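Long-range contacts in Abbfa_003403 (Acinetobacter baumannii, PDB 4ZXH), which is a four-domain nonribosomal peptide synthetase that probably activates an amino acid, condenses it with an acyl donor and releases the product through a thioesterase domain: residues 369-374 with 409-414; 375-380 with 389-394; 1080-1085 with 1301-1306; 1135-1140 with 1295-1300. All blocks are in the same frame, centred on the assembly; numbering follows the deposited sequence.

Contact 1 (369-374 with 409-414); sequences FKELLL and GEYQGE. With K (potassium ion), chain D.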
# COMPACT_ATOMS: atom_id res chain seq x y z
N PHE A 369 29.93 -30.22 -13.44
CA PHE A 369 29.61 -28.81 -13.19
C PHE A 369 29.00 -28.56 -11.82
O PHE A 369 28.61 -27.43 -11.52
CB PHE A 369 28.64 -28.28 -14.25
CG PHE A 369 29.14 -28.39 -15.65
CD1 PHE A 369 29.80 -27.32 -16.24
CD2 PHE A 369 28.96 -29.55 -16.38
CE1 PHE A 369 30.28 -27.42 -17.55
CE2 PHE A 369 29.45 -29.66 -17.68
CZ PHE A 369 30.09 -28.59 -18.27
N LYS A 370 28.89 -29.61 -11.01
CA LYS A 370 28.22 -29.52 -9.71
C LYS A 370 28.79 -28.37 -8.87
O LYS A 370 28.10 -27.38 -8.60
CB LYS A 370 28.36 -30.85 -8.97
CG LYS A 370 27.82 -30.88 -7.55
CD LYS A 370 28.10 -32.25 -6.89
CE LYS A 370 27.92 -32.21 -5.36
NZ LYS A 370 28.92 -31.32 -4.68
N GLU A 371 30.05 -28.48 -8.49
CA GLU A 371 30.66 -27.48 -7.62
C GLU A 371 30.79 -26.09 -8.27
O GLU A 371 30.74 -25.08 -7.57
CB GLU A 371 32.02 -28.00 -7.13
CG GLU A 371 31.89 -29.35 -6.45
CD GLU A 371 33.17 -29.80 -5.77
OE1 GLU A 371 34.11 -28.99 -5.69
OE2 GLU A 371 33.25 -30.97 -5.33
N LEU A 372 30.93 -26.03 -9.60
CA LEU A 372 31.00 -24.73 -10.29
C LEU A 372 29.71 -23.93 -10.19
O LEU A 372 29.74 -22.70 -10.21
CB LEU A 372 31.32 -24.91 -11.78
CG LEU A 372 32.74 -25.30 -12.17
CD1 LEU A 372 32.84 -25.43 -13.67
CD2 LEU A 372 33.72 -24.27 -11.66
N LEU A 373 28.59 -24.63 -10.09
CA LEU A 373 27.27 -24.00 -10.13
C LEU A 373 26.73 -23.68 -8.73
O LEU A 373 25.66 -23.10 -8.61
CB LEU A 373 26.28 -24.90 -10.86
CG LEU A 373 26.51 -25.10 -12.36
CD1 LEU A 373 25.39 -25.92 -12.98
CD2 LEU A 373 26.63 -23.76 -13.05
N LEU A 374 27.47 -24.06 -7.69
CA LEU A 374 27.08 -23.72 -6.33
C LEU A 374 27.17 -22.21 -6.07
O LEU A 374 27.84 -21.47 -6.79
CB LEU A 374 27.96 -24.48 -5.32
CG LEU A 374 27.69 -25.98 -5.16
CD1 LEU A 374 28.68 -26.60 -4.20
CD2 LEU A 374 26.29 -26.18 -4.66
N GLY A 409 21.56 -27.81 -3.58
CA GLY A 409 22.97 -28.14 -3.64
C GLY A 409 23.52 -28.68 -2.33
O GLY A 409 22.91 -28.51 -1.26
N GLU A 410 24.69 -29.31 -2.41
CA GLU A 410 25.33 -29.95 -1.27
C GLU A 410 26.84 -29.78 -1.41
O GLU A 410 27.36 -29.74 -2.53
CB GLU A 410 24.94 -31.44 -1.22
CG GLU A 410 25.51 -32.24 -0.07
CD GLU A 410 26.81 -32.96 -0.43
OE1 GLU A 410 27.15 -33.01 -1.63
OE2 GLU A 410 27.49 -33.48 0.49
N TYR A 411 27.56 -29.65 -0.30
CA TYR A 411 29.02 -29.53 -0.35
C TYR A 411 29.67 -29.98 0.95
O TYR A 411 29.41 -29.42 2.02
CB TYR A 411 29.45 -28.10 -0.69
CG TYR A 411 30.95 -27.92 -0.84
CD1 TYR A 411 31.64 -28.51 -1.89
CD2 TYR A 411 31.67 -27.14 0.06
CE1 TYR A 411 33.02 -28.34 -2.03
CE2 TYR A 411 33.04 -26.97 -0.07
CZ TYR A 411 33.71 -27.57 -1.11
OH TYR A 411 35.09 -27.39 -1.23
N GLN A 412 30.52 -31.01 0.83
CA GLN A 412 31.24 -31.57 1.97
C GLN A 412 30.29 -32.01 3.10
O GLN A 412 30.63 -31.93 4.30
CB GLN A 412 32.28 -30.58 2.47
CG GLN A 412 33.50 -30.48 1.54
CD GLN A 412 34.65 -29.65 2.11
OE1 GLN A 412 34.48 -28.87 3.06
NE2 GLN A 412 35.83 -29.82 1.52
N GLY A 413 29.12 -32.51 2.71
CA GLY A 413 28.17 -33.07 3.65
C GLY A 413 27.01 -32.15 3.97
O GLY A 413 25.93 -32.62 4.34
N GLU A 414 27.24 -30.85 3.80
CA GLU A 414 26.31 -29.80 4.22
C GLU A 414 25.40 -29.33 3.09
O GLU A 414 25.86 -29.01 1.99
CB GLU A 414 27.10 -28.59 4.76
CG GLU A 414 27.98 -28.89 5.97
CD GLU A 414 28.80 -27.70 6.48
OE1 GLU A 414 29.00 -26.70 5.73
OE2 GLU A 414 29.27 -27.78 7.63
K K D . 30.62 -22.19 -7.42

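Contact 2 (375-380 with 389-394); sequences PIQTPA and LGSFPV. With K (potassium ion), chain D.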
# COMPACT_ATOMS: atom_id res chain seq x y z
N PRO A 375 26.48 -21.72 -5.03
CA PRO A 375 26.55 -20.28 -4.80
C PRO A 375 27.74 -19.92 -3.94
O PRO A 375 27.83 -18.80 -3.45
CB PRO A 375 25.24 -19.99 -4.07
CG PRO A 375 24.41 -21.26 -4.20
CD PRO A 375 25.40 -22.35 -4.25
N ILE A 376 28.64 -20.88 -3.75
CA ILE A 376 29.84 -20.67 -2.95
C ILE A 376 31.10 -20.91 -3.77
O ILE A 376 31.08 -21.67 -4.75
CB ILE A 376 29.89 -21.60 -1.74
CG1 ILE A 376 30.00 -23.05 -2.21
CG2 ILE A 376 28.66 -21.44 -0.89
CD1 ILE A 376 30.51 -23.94 -1.17
N GLN A 377 32.19 -20.26 -3.37
CA GLN A 377 33.47 -20.51 -4.00
C GLN A 377 33.95 -21.91 -3.68
O GLN A 377 33.81 -22.39 -2.56
CB GLN A 377 34.52 -19.49 -3.58
CG GLN A 377 35.84 -19.64 -4.34
CD GLN A 377 35.88 -18.79 -5.57
OE1 GLN A 377 35.96 -19.31 -6.68
NE2 GLN A 377 35.85 -17.48 -5.40
N THR A 378 34.55 -22.54 -4.69
CA THR A 378 35.16 -23.85 -4.59
C THR A 378 36.41 -23.86 -5.45
O THR A 378 36.41 -23.29 -6.54
CB THR A 378 34.20 -24.95 -5.06
OG1 THR A 378 33.15 -25.12 -4.10
CG2 THR A 378 34.91 -26.24 -5.24
N PRO A 379 37.49 -24.49 -4.96
CA PRO A 379 38.74 -24.60 -5.73
C PRO A 379 38.67 -25.58 -6.93
O PRO A 379 39.67 -25.70 -7.64
CB PRO A 379 39.73 -25.10 -4.68
CG PRO A 379 38.89 -25.82 -3.68
CD PRO A 379 37.64 -25.02 -3.59
N ALA A 380 37.52 -26.25 -7.13
CA ALA A 380 37.32 -27.17 -8.26
C ALA A 380 37.29 -26.46 -9.60
O ALA A 380 36.80 -25.33 -9.72
CB ALA A 380 36.05 -27.97 -8.09
N LEU A 389 38.04 -23.64 -16.48
CA LEU A 389 36.92 -22.94 -15.82
C LEU A 389 37.00 -23.07 -14.30
O LEU A 389 37.23 -24.16 -13.79
CB LEU A 389 35.55 -23.47 -16.28
CG LEU A 389 35.00 -23.32 -17.70
CD1 LEU A 389 33.53 -23.66 -17.67
CD2 LEU A 389 35.19 -21.93 -18.25
N GLY A 390 36.79 -21.97 -13.59
CA GLY A 390 36.76 -21.99 -12.14
C GLY A 390 35.51 -21.28 -11.66
O GLY A 390 34.79 -20.70 -12.48
N SER A 391 35.23 -21.34 -10.36
CA SER A 391 34.04 -20.69 -9.81
C SER A 391 34.15 -19.19 -9.89
O SER A 391 35.25 -18.66 -9.87
CB SER A 391 33.81 -21.08 -8.34
OG SER A 391 33.44 -22.43 -8.22
N PHE A 392 33.01 -18.51 -10.01
CA PHE A 392 32.93 -17.07 -9.75
C PHE A 392 31.50 -16.71 -9.29
O PHE A 392 30.62 -16.47 -10.10
CB PHE A 392 33.33 -16.27 -10.99
CG PHE A 392 33.49 -14.79 -10.73
CD1 PHE A 392 34.71 -14.27 -10.36
CD2 PHE A 392 32.40 -13.92 -10.84
CE1 PHE A 392 34.85 -12.92 -10.12
CE2 PHE A 392 32.53 -12.57 -10.59
CZ PHE A 392 33.75 -12.07 -10.22
N PRO A 393 31.27 -16.69 -7.97
CA PRO A 393 29.90 -16.45 -7.49
C PRO A 393 29.40 -15.04 -7.77
O PRO A 393 30.12 -14.05 -7.64
CB PRO A 393 30.00 -16.70 -5.99
CG PRO A 393 31.24 -17.56 -5.82
CD PRO A 393 32.18 -17.06 -6.87
N VAL A 394 28.14 -14.96 -8.14
CA VAL A 394 27.51 -13.70 -8.48
C VAL A 394 26.09 -13.67 -7.91
O VAL A 394 25.27 -14.54 -8.21
CB VAL A 394 27.45 -13.52 -10.02
CG1 VAL A 394 26.51 -12.41 -10.38
CG2 VAL A 394 28.82 -13.18 -10.55
K K D . 30.62 -22.19 -7.42

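Contact 3 (1080-1085 with 1301-1306); sequences YMELSR and MYAENV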
# COMPACT_ATOMS: atom_id res chain seq x y z
N TYR A 1080 -24.80 7.73 -29.03
CA TYR A 1080 -24.85 6.45 -29.78
C TYR A 1080 -24.35 5.28 -28.95
O TYR A 1080 -24.52 4.13 -29.35
CB TYR A 1080 -24.02 6.54 -31.09
CG TYR A 1080 -24.51 7.63 -31.98
CD1 TYR A 1080 -25.82 7.63 -32.45
CD2 TYR A 1080 -23.69 8.71 -32.31
CE1 TYR A 1080 -26.30 8.65 -33.22
CE2 TYR A 1080 -24.18 9.74 -33.11
CZ TYR A 1080 -25.49 9.70 -33.55
OH TYR A 1080 -26.00 10.71 -34.33
N MET A 1081 -23.71 5.54 -27.80
CA MET A 1081 -23.22 4.44 -26.98
C MET A 1081 -24.36 3.52 -26.56
O MET A 1081 -24.32 2.32 -26.83
CB MET A 1081 -22.49 4.95 -25.75
CG MET A 1081 -21.35 5.88 -26.06
SD MET A 1081 -20.43 6.36 -24.56
CE MET A 1081 -19.35 4.93 -24.48
N GLU A 1082 -25.39 4.05 -25.93
CA GLU A 1082 -26.45 3.18 -25.43
C GLU A 1082 -27.12 2.46 -26.61
O GLU A 1082 -27.38 1.26 -26.52
CB GLU A 1082 -27.46 3.96 -24.59
CG GLU A 1082 -28.57 3.11 -23.99
CD GLU A 1082 -28.08 2.03 -22.98
OE1 GLU A 1082 -27.12 2.24 -22.20
OE2 GLU A 1082 -28.68 0.93 -22.96
N LEU A 1083 -27.35 3.17 -27.71
CA LEU A 1083 -27.91 2.55 -28.92
C LEU A 1083 -27.07 1.37 -29.40
O LEU A 1083 -27.62 0.33 -29.79
CB LEU A 1083 -28.03 3.57 -30.05
CG LEU A 1083 -28.40 3.01 -31.43
CD1 LEU A 1083 -29.87 2.59 -31.50
CD2 LEU A 1083 -28.05 4.01 -32.52
N SER A 1084 -25.75 1.52 -29.36
CA SER A 1084 -24.84 0.50 -29.85
C SER A 1084 -24.95 -0.79 -29.01
O SER A 1084 -24.69 -1.88 -29.52
CB SER A 1084 -23.41 1.02 -29.85
OG SER A 1084 -22.76 0.72 -28.63
N ARG A 1085 -25.33 -0.65 -27.74
CA ARG A 1085 -25.37 -1.81 -26.85
C ARG A 1085 -26.51 -2.75 -27.23
O ARG A 1085 -26.49 -3.91 -26.86
CB ARG A 1085 -25.50 -1.37 -25.38
CG ARG A 1085 -24.34 -0.46 -24.93
CD ARG A 1085 -24.34 -0.11 -23.47
NE ARG A 1085 -23.17 0.71 -23.13
CZ ARG A 1085 -23.20 2.02 -22.84
NH1 ARG A 1085 -24.34 2.69 -22.84
NH2 ARG A 1085 -22.07 2.66 -22.56
N MET A 1301 -33.25 8.22 -27.17
CA MET A 1301 -31.92 7.61 -27.12
C MET A 1301 -31.50 7.09 -25.73
O MET A 1301 -30.36 6.64 -25.56
CB MET A 1301 -30.88 8.62 -27.64
CG MET A 1301 -31.18 9.14 -29.06
SD MET A 1301 -30.81 8.05 -30.47
CE MET A 1301 -32.24 7.00 -30.45
N TYR A 1302 -32.38 7.18 -24.74
CA TYR A 1302 -32.10 6.61 -23.40
C TYR A 1302 -32.41 5.14 -23.40
O TYR A 1302 -33.34 4.69 -24.08
CB TYR A 1302 -32.94 7.23 -22.28
CG TYR A 1302 -32.86 8.71 -22.09
CD1 TYR A 1302 -31.85 9.47 -22.69
CD2 TYR A 1302 -33.81 9.37 -21.33
CE1 TYR A 1302 -31.80 10.85 -22.52
CE2 TYR A 1302 -33.76 10.75 -21.16
CZ TYR A 1302 -32.77 11.48 -21.75
OH TYR A 1302 -32.74 12.84 -21.58
N ALA A 1303 -31.69 4.40 -22.56
CA ALA A 1303 -31.82 2.96 -22.44
C ALA A 1303 -33.26 2.43 -22.55
O ALA A 1303 -33.51 1.51 -23.33
CB ALA A 1303 -31.20 2.52 -21.13
N GLU A 1304 -34.21 2.99 -21.80
CA GLU A 1304 -35.58 2.47 -21.82
C GLU A 1304 -36.17 2.50 -23.24
O GLU A 1304 -36.77 1.52 -23.69
CB GLU A 1304 -36.46 3.26 -20.86
CG GLU A 1304 -37.94 2.90 -20.92
CD GLU A 1304 -38.78 3.52 -19.79
OE1 GLU A 1304 -38.26 4.38 -19.04
OE2 GLU A 1304 -39.97 3.12 -19.64
N ASN A 1305 -35.96 3.59 -23.97
CA ASN A 1305 -36.62 3.73 -25.26
C ASN A 1305 -35.76 3.34 -26.44
O ASN A 1305 -36.27 3.08 -27.53
CB ASN A 1305 -37.10 5.17 -25.46
CG ASN A 1305 -37.90 5.69 -24.29
OD1 ASN A 1305 -38.99 5.19 -23.98
ND2 ASN A 1305 -37.37 6.71 -23.64
N VAL A 1306 -34.45 3.27 -26.25
CA VAL A 1306 -33.60 3.12 -27.42
C VAL A 1306 -33.50 1.66 -27.87
O VAL A 1306 -33.12 1.37 -29.00
CB VAL A 1306 -32.20 3.72 -27.16
CG1 VAL A 1306 -31.31 2.74 -26.40
CG2 VAL A 1306 -31.57 4.14 -28.48

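Contact 4 (1135-1140 with 1295-1300); sequences GWCFGG and GDHSSI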
# COMPACT_ATOMS: atom_id res chain seq x y z
N GLY A 1135 -27.99 9.05 -38.15
CA GLY A 1135 -27.73 10.07 -37.16
C GLY A 1135 -28.97 10.39 -36.34
O GLY A 1135 -30.13 10.21 -36.78
N TRP A 1136 -28.72 10.86 -35.12
CA TRP A 1136 -29.80 11.30 -34.27
C TRP A 1136 -29.87 12.81 -34.45
O TRP A 1136 -28.84 13.46 -34.55
CB TRP A 1136 -29.56 10.91 -32.81
CG TRP A 1136 -30.43 11.70 -31.90
CD1 TRP A 1136 -31.78 11.55 -31.72
CD2 TRP A 1136 -30.03 12.79 -31.07
NE1 TRP A 1136 -32.24 12.47 -30.81
CE2 TRP A 1136 -31.19 13.25 -30.40
CE3 TRP A 1136 -28.81 13.42 -30.81
CZ2 TRP A 1136 -31.16 14.32 -29.50
CZ3 TRP A 1136 -28.78 14.49 -29.91
CH2 TRP A 1136 -29.95 14.93 -29.28
N CYS A 1137 -31.07 13.36 -34.52
CA CYS A 1137 -31.21 14.81 -34.66
C CYS A 1137 -30.41 15.33 -35.88
O CYS A 1137 -30.52 14.80 -36.99
CB CYS A 1137 -30.76 15.51 -33.37
SG CYS A 1137 -31.15 17.28 -33.21
N PHE A 1138 -29.57 16.33 -35.66
CA PHE A 1138 -28.77 16.96 -36.70
C PHE A 1138 -27.85 15.96 -37.44
O PHE A 1138 -27.55 16.13 -38.63
CB PHE A 1138 -27.96 18.09 -36.07
CG PHE A 1138 -27.13 18.87 -37.02
CD1 PHE A 1138 -27.71 19.72 -37.94
CD2 PHE A 1138 -25.74 18.81 -36.94
CE1 PHE A 1138 -26.92 20.46 -38.81
CE2 PHE A 1138 -24.95 19.56 -37.80
CZ PHE A 1138 -25.54 20.38 -38.73
N GLY A 1139 -27.42 14.91 -36.74
CA GLY A 1139 -26.70 13.83 -37.39
C GLY A 1139 -27.40 13.30 -38.64
O GLY A 1139 -26.76 13.10 -39.68
N GLY A 1140 -28.71 13.08 -38.54
CA GLY A 1140 -29.53 12.75 -39.69
C GLY A 1140 -29.37 13.71 -40.86
O GLY A 1140 -29.30 13.26 -42.02
N GLY A 1295 -40.92 8.02 -26.42
CA GLY A 1295 -39.83 8.91 -26.03
C GLY A 1295 -40.00 10.27 -26.66
O GLY A 1295 -40.84 10.44 -27.56
N ASP A 1296 -39.23 11.26 -26.19
CA ASP A 1296 -39.23 12.58 -26.82
C ASP A 1296 -37.92 12.75 -27.58
O ASP A 1296 -37.20 11.77 -27.76
CB ASP A 1296 -39.42 13.72 -25.81
CG ASP A 1296 -38.39 13.73 -24.69
OD1 ASP A 1296 -37.18 13.50 -24.92
OD2 ASP A 1296 -38.79 13.98 -23.54
N HIS A 1297 -37.62 13.98 -27.99
CA HIS A 1297 -36.47 14.25 -28.84
C HIS A 1297 -35.15 13.80 -28.23
O HIS A 1297 -34.27 13.32 -28.94
CB HIS A 1297 -36.40 15.74 -29.16
CG HIS A 1297 -35.35 16.08 -30.17
ND1 HIS A 1297 -35.43 15.66 -31.49
CD2 HIS A 1297 -34.18 16.75 -30.06
CE1 HIS A 1297 -34.37 16.10 -32.15
NE2 HIS A 1297 -33.60 16.76 -31.30
N SER A 1298 -35.02 13.94 -26.92
CA SER A 1298 -33.84 13.41 -26.23
C SER A 1298 -33.98 11.94 -25.75
O SER A 1298 -33.09 11.13 -25.98
CB SER A 1298 -33.50 14.31 -25.05
OG SER A 1298 -32.72 15.39 -25.52
N SER A 1299 -35.08 11.62 -25.08
CA SER A 1299 -35.23 10.36 -24.37
C SER A 1299 -35.36 9.16 -25.29
O SER A 1299 -35.24 8.02 -24.85
CB SER A 1299 -36.43 10.42 -23.43
OG SER A 1299 -37.64 10.64 -24.14
N ILE A 1300 -35.62 9.40 -26.57
CA ILE A 1300 -35.66 8.33 -27.57
C ILE A 1300 -34.34 7.55 -27.56
O ILE A 1300 -34.32 6.34 -27.84
CB ILE A 1300 -35.97 8.91 -29.00
CG1 ILE A 1300 -36.13 7.81 -30.05
CG2 ILE A 1300 -34.90 9.88 -29.43
CD1 ILE A 1300 -37.37 7.01 -29.93

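Contact 1 (369-374 with 409-414)
The loop 369-374 wraps a potassium ion of the condensation domain and lies beside the end of strand 403-411, in the hairpin of strands 403-411 and 414-422. The ion is held by three backbone oxygens of this loop: Glu371 O at 2.9 Å from K, with Leu372 O and Leu374 O. Ile376 O and Ser391 OG complete the site. The loop curls round the ion with helical backbone angles at 370-372, so the side chains of Lys370 and Leu374 point to the end of strand 403-411. Leu374 reaches over the strand with both methyl groups. Its CD2 lies 4.0 Å from Gly409 CA, and its CD1 lies 3.9 Å from Tyr411 CB. Glu371 runs out extended beyond CG and crosses the tyrosine at about a right angle. Its OE1 comes to the ring edge, 3.9 Å from Tyr411 CE1, with the carboxylate and ring planes 79° apart. Lys370 is extended until its last torsion, where the chain bends. NZ then gives a hydrogen bond to Glu410 O at 3.1 Å, from above the carbonyl plane. The same amine has a long salt bridge to Glu410 OE1 at 3.9 Å. The other oxygen of this carboxylate serves the type I' turn that closes the hairpin from Tyr411 to Glu414: Glu410 OE2 accepts from Gly413 N at 2.9 Å.

Contact 2 (375-380 with 389-394)
Ser391 is the residue most covered by the facing segment. Its side chain points at the facing loop, and OG stands beside its own backbone N, anti to the carbonyl carbon (chi1 -68°). This places OG on the potassium ion. Ile376 O comes from the facing segment and lies 2.8 Å from K, so the metal joins the two segments directly. Glu371 O, Leu372 O and Leu374 O supply the other ligands. Ser391 OG also lies 3.5 Å from Thr378 O. Next to the serine, the ring of Pro393 presses on the loop backbone. Its CG is 3.8 Å from Gln377 N and 3.9 Å from Ile376 C, while its CB is 3.9 Å from Pro375 O. The two segments run roughly antiparallel, 153° apart. Strand 387-391 belongs to the mixed sheet of the condensation domain, which falls in the clan of CoA-dependent acyltransferases, and it pairs there with strands 40-49 and 382-383. The segment 375-380 lies beside the end of this strand as an irregular loop, so the metal and van der Waals contacts carry much of the join. The outer side is looser. Gln377 is exposed, and its chain, anti to the backbone N, bends at chi2 so that the amide group folds back beside Ser391 and crosses Pro393 at about a right angle. At the far end Ala380 is partly exposed, and its O approaches Gly390 CA no closer than 4.1 Å.

Contact 3 (1080-1085 with 1301-1306)
In the alpha/beta-hydrolase fold of the thioesterase domain, the short helix 1081-1086 packs here against the start of the C-terminal helix 1303-1316. The apolar part is small. Leu1083 and Val1306 cross at about a right angle, with Leu1083 CD1 3.8 Å from Val1306 CG2. The other branch of the valine, CG1, lies 3.7 Å from Glu1082 CG. Glu1082 leaves its helix with CG anti to the backbone N and bends at chi2. This lays its chain alongside the first turn of the facing helix: CG is 3.6 Å from Ala1303 CA, and OE2 is 3.5 Å from Ala1303 CB. The carboxylate is well satisfied. Its OE1 takes a salt bridge from Arg1085 NH1 at 2.9 Å, met 45° above the carboxylate plane, and a second one from Arg994. Its OE2 is hydrogen-bonded to His1086. The two arginines would be expected to favour the ionised glutamate. Further along the C-terminal helix, Val1309 and Ala1310 continue the cover of Leu1083. On another side of helix 1081-1086, Met1081 packs on helix 977-990 of the carrier region, and Arg1085 forms a salt bridge with Glu987 of that same helix.

Contact 4 (1135-1140 with 1295-1300)
Cys1137 has the unusual backbone angles phi 54° and psi -128°, and its SG stands anti to the backbone N. His1297 likewise turns CG anti to its own N. Sulfur and imidazole therefore meet: SG lies at the ring edge, in the ring plane, 3.1 Å from His1297 NE2. The bend and the Gly-Trp-Cys-Phe-Gly sequence fit the nucleophile elbow of alpha/beta hydrolases. With Asp1164, hydrogen-bonded to His1297 ND1, the pair probably forms a Cys-His-Asp catalytic triad. Trp1136 bonds to the histidine backbone. Its NE1 donates to His1297 O at 2.9 Å, close to the indole plane. The oxygen is met nearly along its C=O axis, but the N-H itself is bent, at 140°. The indole and imidazole rings lie obliquely. Trp1136 CD1 also touches Ile1300 CG2 at 4.2 Å. Behind the histidine, an Asx motif shapes the loop: Asp1296 OD1 accepts from Ser1299 N at 2.8 Å. Ser1299 OG in return accepts from Asp1296 N at 2.7 Å. Cys1137 thus sits between strand 1131-1136 and helix 1138-1152, and His1297 on the loop from strand 1288-1293 to helix 1303-1316. Strand 1157-1163 neighbours both segments, with Ile1163 touching Trp1136 and Ile1300.

The four contacts form two pairs, each local to its domain. Contacts 1 and 2 lie in the condensation domain, with centres about 10 Å apart. Contact 2 is nested in the loop closed by contact 1, and both share one potassium ion, which ties the loop 371-376 to the end of strand 387-391; side chains of that loop meet strand 403-411 of the other sheet. Contacts 3 and 4 follow in the thioesterase domain, centres about 11 Å apart, contact 4 nested inside contact 3. Tyr1080 OH probably bonds to Trp1136 N, and Asn1305 ND2 to Ser1299 O, so the helix pair adjoins the probable catalytic site. Centres of the two pairs lie about 69 to 78 Å apart.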